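PDB 5F06: glutathione S-transferase family protein from Populus trichocarpa, which probably catalyses the conjugation of glutathione to electrophilic substrates such as organic halides, as a Phi-class glutathione transferase of detoxification. Local coordinates for residues 166-177 against 194-204. Residues are numbered along the deposited sequence; the frame is centred on the assembly and turned at random.
Sequences DLHHLPYTYYLM and WWEDISSRPAF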
# COMPACT_ATOMS: atom_id res chain seq x y z
N ASP A 166 -13.26 -1.71 0.14
CA ASP A 166 -14.15 -0.61 0.48
C ASP A 166 -13.86 -0.10 1.89
O ASP A 166 -13.75 1.11 2.12
CB ASP A 166 -15.61 -1.03 0.37
CG ASP A 166 -15.90 -1.77 -0.91
OD1 ASP A 166 -16.15 -1.10 -1.94
OD2 ASP A 166 -15.88 -3.02 -0.89
N LEU A 167 -13.74 -1.03 2.83
CA LEU A 167 -13.54 -0.72 4.24
C LEU A 167 -12.38 0.26 4.46
O LEU A 167 -12.50 1.20 5.25
CB LEU A 167 -13.28 -2.00 5.03
CG LEU A 167 -13.14 -1.85 6.55
CD1 LEU A 167 -13.68 -3.08 7.26
CD2 LEU A 167 -11.70 -1.58 6.98
N HIS A 168 -11.27 0.03 3.77
CA HIS A 168 -10.09 0.86 3.98
C HIS A 168 -10.33 2.33 3.65
O HIS A 168 -9.59 3.19 4.11
CB HIS A 168 -8.91 0.32 3.16
CG HIS A 168 -8.28 -0.89 3.76
ND1 HIS A 168 -7.30 -1.61 3.11
CD2 HIS A 168 -8.49 -1.51 4.94
CE1 HIS A 168 -6.93 -2.63 3.87
NE2 HIS A 168 -7.64 -2.59 4.99
N HIS A 169 -11.38 2.61 2.87
CA HIS A 169 -11.71 3.98 2.46
C HIS A 169 -12.50 4.77 3.51
O HIS A 169 -12.63 5.99 3.40
CB HIS A 169 -12.55 3.97 1.18
CG HIS A 169 -11.80 3.52 -0.04
ND1 HIS A 169 -11.54 2.19 -0.30
CD2 HIS A 169 -11.28 4.21 -1.07
CE1 HIS A 169 -10.88 2.09 -1.44
NE2 HIS A 169 -10.71 3.30 -1.93
N LEU A 170 -13.04 4.08 4.50
CA LEU A 170 -14.02 4.69 5.38
C LEU A 170 -13.48 5.88 6.20
O LEU A 170 -14.11 6.93 6.22
CB LEU A 170 -14.62 3.64 6.33
CG LEU A 170 -15.67 2.71 5.70
CD1 LEU A 170 -15.97 1.55 6.63
CD2 LEU A 170 -16.96 3.46 5.36
N PRO A 171 -12.32 5.71 6.86
CA PRO A 171 -11.96 6.76 7.83
C PRO A 171 -11.60 8.11 7.21
O PRO A 171 -12.15 9.12 7.66
CB PRO A 171 -10.76 6.16 8.57
CG PRO A 171 -10.84 4.71 8.33
CD PRO A 171 -11.41 4.56 6.96
N TYR A 172 -10.71 8.16 6.22
CA TYR A 172 -10.34 9.45 5.63
C TYR A 172 -11.53 10.07 4.91
O TYR A 172 -11.71 11.28 4.91
CB TYR A 172 -9.16 9.31 4.66
CG TYR A 172 -7.81 9.53 5.30
CD1 TYR A 172 -7.55 10.67 6.04
CD2 TYR A 172 -6.79 8.60 5.14
CE1 TYR A 172 -6.32 10.88 6.63
CE2 TYR A 172 -5.55 8.80 5.72
CZ TYR A 172 -5.33 9.94 6.47
OH TYR A 172 -4.09 10.15 7.05
N THR A 173 -12.35 9.23 4.29
CA THR A 173 -13.50 9.74 3.57
C THR A 173 -14.49 10.33 4.56
O THR A 173 -15.09 11.37 4.30
CB THR A 173 -14.17 8.66 2.71
OG1 THR A 173 -13.18 8.04 1.87
CG2 THR A 173 -15.25 9.26 1.83
N TYR A 174 -14.63 9.69 5.72
CA TYR A 174 -15.56 10.19 6.74
C TYR A 174 -15.22 11.63 7.11
O TYR A 174 -16.11 12.48 7.24
CB TYR A 174 -15.53 9.31 7.99
CG TYR A 174 -16.56 9.73 9.01
CD1 TYR A 174 -17.91 9.56 8.77
CD2 TYR A 174 -16.18 10.33 10.21
CE1 TYR A 174 -18.86 9.95 9.68
CE2 TYR A 174 -17.13 10.72 11.13
CZ TYR A 174 -18.46 10.53 10.86
OH TYR A 174 -19.42 10.93 11.77
N TYR A 175 -13.93 11.92 7.25
CA TYR A 175 -13.51 13.26 7.61
C TYR A 175 -13.58 14.21 6.42
O TYR A 175 -13.91 15.39 6.58
CB TYR A 175 -12.09 13.24 8.18
CG TYR A 175 -12.01 12.87 9.65
CD1 TYR A 175 -13.04 13.19 10.54
CD2 TYR A 175 -10.90 12.21 10.16
CE1 TYR A 175 -12.97 12.86 11.87
CE2 TYR A 175 -10.83 11.88 11.51
CZ TYR A 175 -11.86 12.21 12.36
OH TYR A 175 -11.80 11.89 13.69
N LEU A 176 -13.28 13.71 5.22
CA LEU A 176 -13.42 14.52 4.01
C LEU A 176 -14.84 15.06 3.88
O LEU A 176 -15.05 16.22 3.52
CB LEU A 176 -13.06 13.70 2.77
CG LEU A 176 -13.19 14.40 1.41
CD1 LEU A 176 -11.87 14.97 0.95
CD2 LEU A 176 -13.75 13.45 0.36
N MET A 177 -15.82 14.22 4.21
CA MET A 177 -17.22 14.59 4.03
C MET A 177 -17.66 15.68 5.01
O MET A 177 -18.75 16.24 4.87
CB MET A 177 -18.12 13.36 4.17
CG MET A 177 -17.91 12.33 3.06
SD MET A 177 -18.07 13.01 1.39
CE MET A 177 -19.84 13.27 1.33
N TRP A 194 -22.53 4.83 -3.10
CA TRP A 194 -21.59 3.86 -2.53
C TRP A 194 -21.13 4.31 -1.14
O TRP A 194 -21.15 3.53 -0.19
CB TRP A 194 -20.40 3.69 -3.47
CG TRP A 194 -19.18 3.02 -2.90
CD1 TRP A 194 -19.01 1.68 -2.66
CD2 TRP A 194 -17.95 3.65 -2.54
NE1 TRP A 194 -17.75 1.45 -2.16
CE2 TRP A 194 -17.08 2.63 -2.08
CE3 TRP A 194 -17.49 4.97 -2.56
CZ2 TRP A 194 -15.79 2.91 -1.64
CZ3 TRP A 194 -16.21 5.23 -2.12
CH2 TRP A 194 -15.37 4.21 -1.66
N TRP A 195 -20.75 5.57 -1.02
CA TRP A 195 -20.32 6.11 0.27
C TRP A 195 -21.42 6.03 1.32
O TRP A 195 -21.19 5.61 2.45
CB TRP A 195 -19.87 7.56 0.12
CG TRP A 195 -19.74 8.24 1.44
CD1 TRP A 195 -20.52 9.25 1.93
CD2 TRP A 195 -18.79 7.93 2.46
NE1 TRP A 195 -20.10 9.59 3.19
CE2 TRP A 195 -19.04 8.80 3.54
CE3 TRP A 195 -17.75 7.01 2.57
CZ2 TRP A 195 -18.29 8.78 4.71
CZ3 TRP A 195 -16.99 6.98 3.73
CH2 TRP A 195 -17.27 7.87 4.79
N GLU A 196 -22.62 6.45 0.93
CA GLU A 196 -23.77 6.45 1.83
C GLU A 196 -24.10 5.03 2.28
O GLU A 196 -24.56 4.80 3.39
CB GLU A 196 -24.97 7.11 1.15
CG GLU A 196 -24.79 8.62 0.97
CD GLU A 196 -25.75 9.24 -0.02
OE1 GLU A 196 -26.44 8.51 -0.76
OE2 GLU A 196 -25.81 10.49 -0.05
N ASP A 197 -23.83 4.07 1.39
CA ASP A 197 -24.00 2.65 1.69
C ASP A 197 -22.99 2.18 2.74
O ASP A 197 -23.37 1.78 3.84
CB ASP A 197 -23.86 1.83 0.40
CG ASP A 197 -24.07 0.33 0.61
OD1 ASP A 197 -24.17 -0.12 1.77
OD2 ASP A 197 -24.12 -0.40 -0.40
N ILE A 198 -21.70 2.22 2.41
CA ILE A 198 -20.70 1.63 3.28
C ILE A 198 -20.58 2.40 4.60
O ILE A 198 -20.30 1.80 5.64
CB ILE A 198 -19.31 1.54 2.59
CG1 ILE A 198 -18.74 2.93 2.29
CG2 ILE A 198 -19.41 0.69 1.32
CD1 ILE A 198 -17.30 2.91 1.74
N SER A 199 -20.82 3.70 4.58
CA SER A 199 -20.71 4.51 5.79
C SER A 199 -21.90 4.32 6.75
O SER A 199 -21.87 4.79 7.89
CB SER A 199 -20.57 6.00 5.43
OG SER A 199 -21.74 6.52 4.82
N SER A 200 -22.94 3.62 6.29
CA SER A 200 -24.11 3.36 7.13
C SER A 200 -24.14 1.92 7.65
O SER A 200 -25.08 1.52 8.32
CB SER A 200 -25.41 3.65 6.36
OG SER A 200 -25.58 2.76 5.27
N ARG A 201 -23.10 1.14 7.34
CA ARG A 201 -23.00 -0.21 7.88
C ARG A 201 -22.88 -0.15 9.40
O ARG A 201 -22.21 0.74 9.92
CB ARG A 201 -21.81 -0.95 7.28
CG ARG A 201 -21.92 -1.20 5.78
CD ARG A 201 -20.69 -1.90 5.24
NE ARG A 201 -20.49 -3.22 5.82
CZ ARG A 201 -21.00 -4.36 5.33
NH1 ARG A 201 -21.76 -4.34 4.24
NH2 ARG A 201 -20.75 -5.51 5.94
N PRO A 202 -23.54 -1.09 10.11
CA PRO A 202 -23.48 -1.09 11.58
C PRO A 202 -22.06 -1.07 12.13
O PRO A 202 -21.80 -0.39 13.12
CB PRO A 202 -24.18 -2.40 11.95
CG PRO A 202 -25.13 -2.65 10.83
CD PRO A 202 -24.44 -2.14 9.60
N ALA A 203 -21.15 -1.79 11.47
CA ALA A 203 -19.78 -1.91 11.95
C ALA A 203 -19.01 -0.59 11.89
O ALA A 203 -18.03 -0.43 12.61
CB ALA A 203 -19.05 -2.98 11.15
N PHE A 204 -19.44 0.34 11.04
CA PHE A 204 -18.78 1.64 10.98
C PHE A 204 -19.51 2.68 11.81
O PHE A 204 -18.90 3.63 12.29
CB PHE A 204 -18.65 2.15 9.54
CG PHE A 204 -17.93 3.47 9.45
CD1 PHE A 204 -16.57 3.55 9.71
CD2 PHE A 204 -18.62 4.63 9.14
CE1 PHE A 204 -15.91 4.76 9.65
CE2 PHE A 204 -17.96 5.84 9.08
CZ PHE A 204 -16.60 5.90 9.33
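Asp166 accepts the indole N-H of Trp194: NE1 lies 3.0 Å from OD1 at an N-H...O angle of 158°. The oxygen lies near the indole plane, while the N-H reaches OD1 from its anti side, tilted out of the carboxylate plane. The backbone N of Leu157 also binds OD1 and that of Ser163 holds OD2, consistent with the N-capping box of the family, so the buried carboxylate is fixed at both oxygens. Three residues on, His169 receives the edge of the same indole on its imidazole face, the planes 80° apart in a T-shaped stack; Tyr147 OH binds His169 NE2, while ND1 turns to the carbonyl of Ala165. Leu170 splits its branches: CD2 rests 3.6 Å from Ile198 CG1, CD1 meets the rim at Phe204 CD1, 3.7 Å away, and CB makes an off-centre CH-pi contact, 4.2 Å from the Phe204 ring centroid. This joins helices 164-167 and 170-176 to helices 189-198 and 202-210 inside the all-helical C-terminal domain of the glutathione transferase fold, the side chain of Thr11, which binds glutathione, lying about 7 Å from that of Tyr174. Thr173 turns its methyl onto Trp195, CG2 standing 3.6 Å from the six-membered ring centroid in a CH-pi contact, whereas OG1 bonds to His169 O. Tyr174, its ring swung away from its own amide (chi1 -175°), turns a face to the edge of Phe204 in an offset edge-to-face pair, and its hydroxyl bonds to Asn212. Met177, bent at chi2 and chi3, reaches the face touched by Thr173: CG approaches Trp195 NE1 to 3.5 Å, and SD lies distantly above, 4.7 Å from the five-membered ring centroid, in a Met-aromatic contact. An alanine in place of Trp195 is likely to open a gap, leaving the Thr173 methyl and Met177 without their aromatic face.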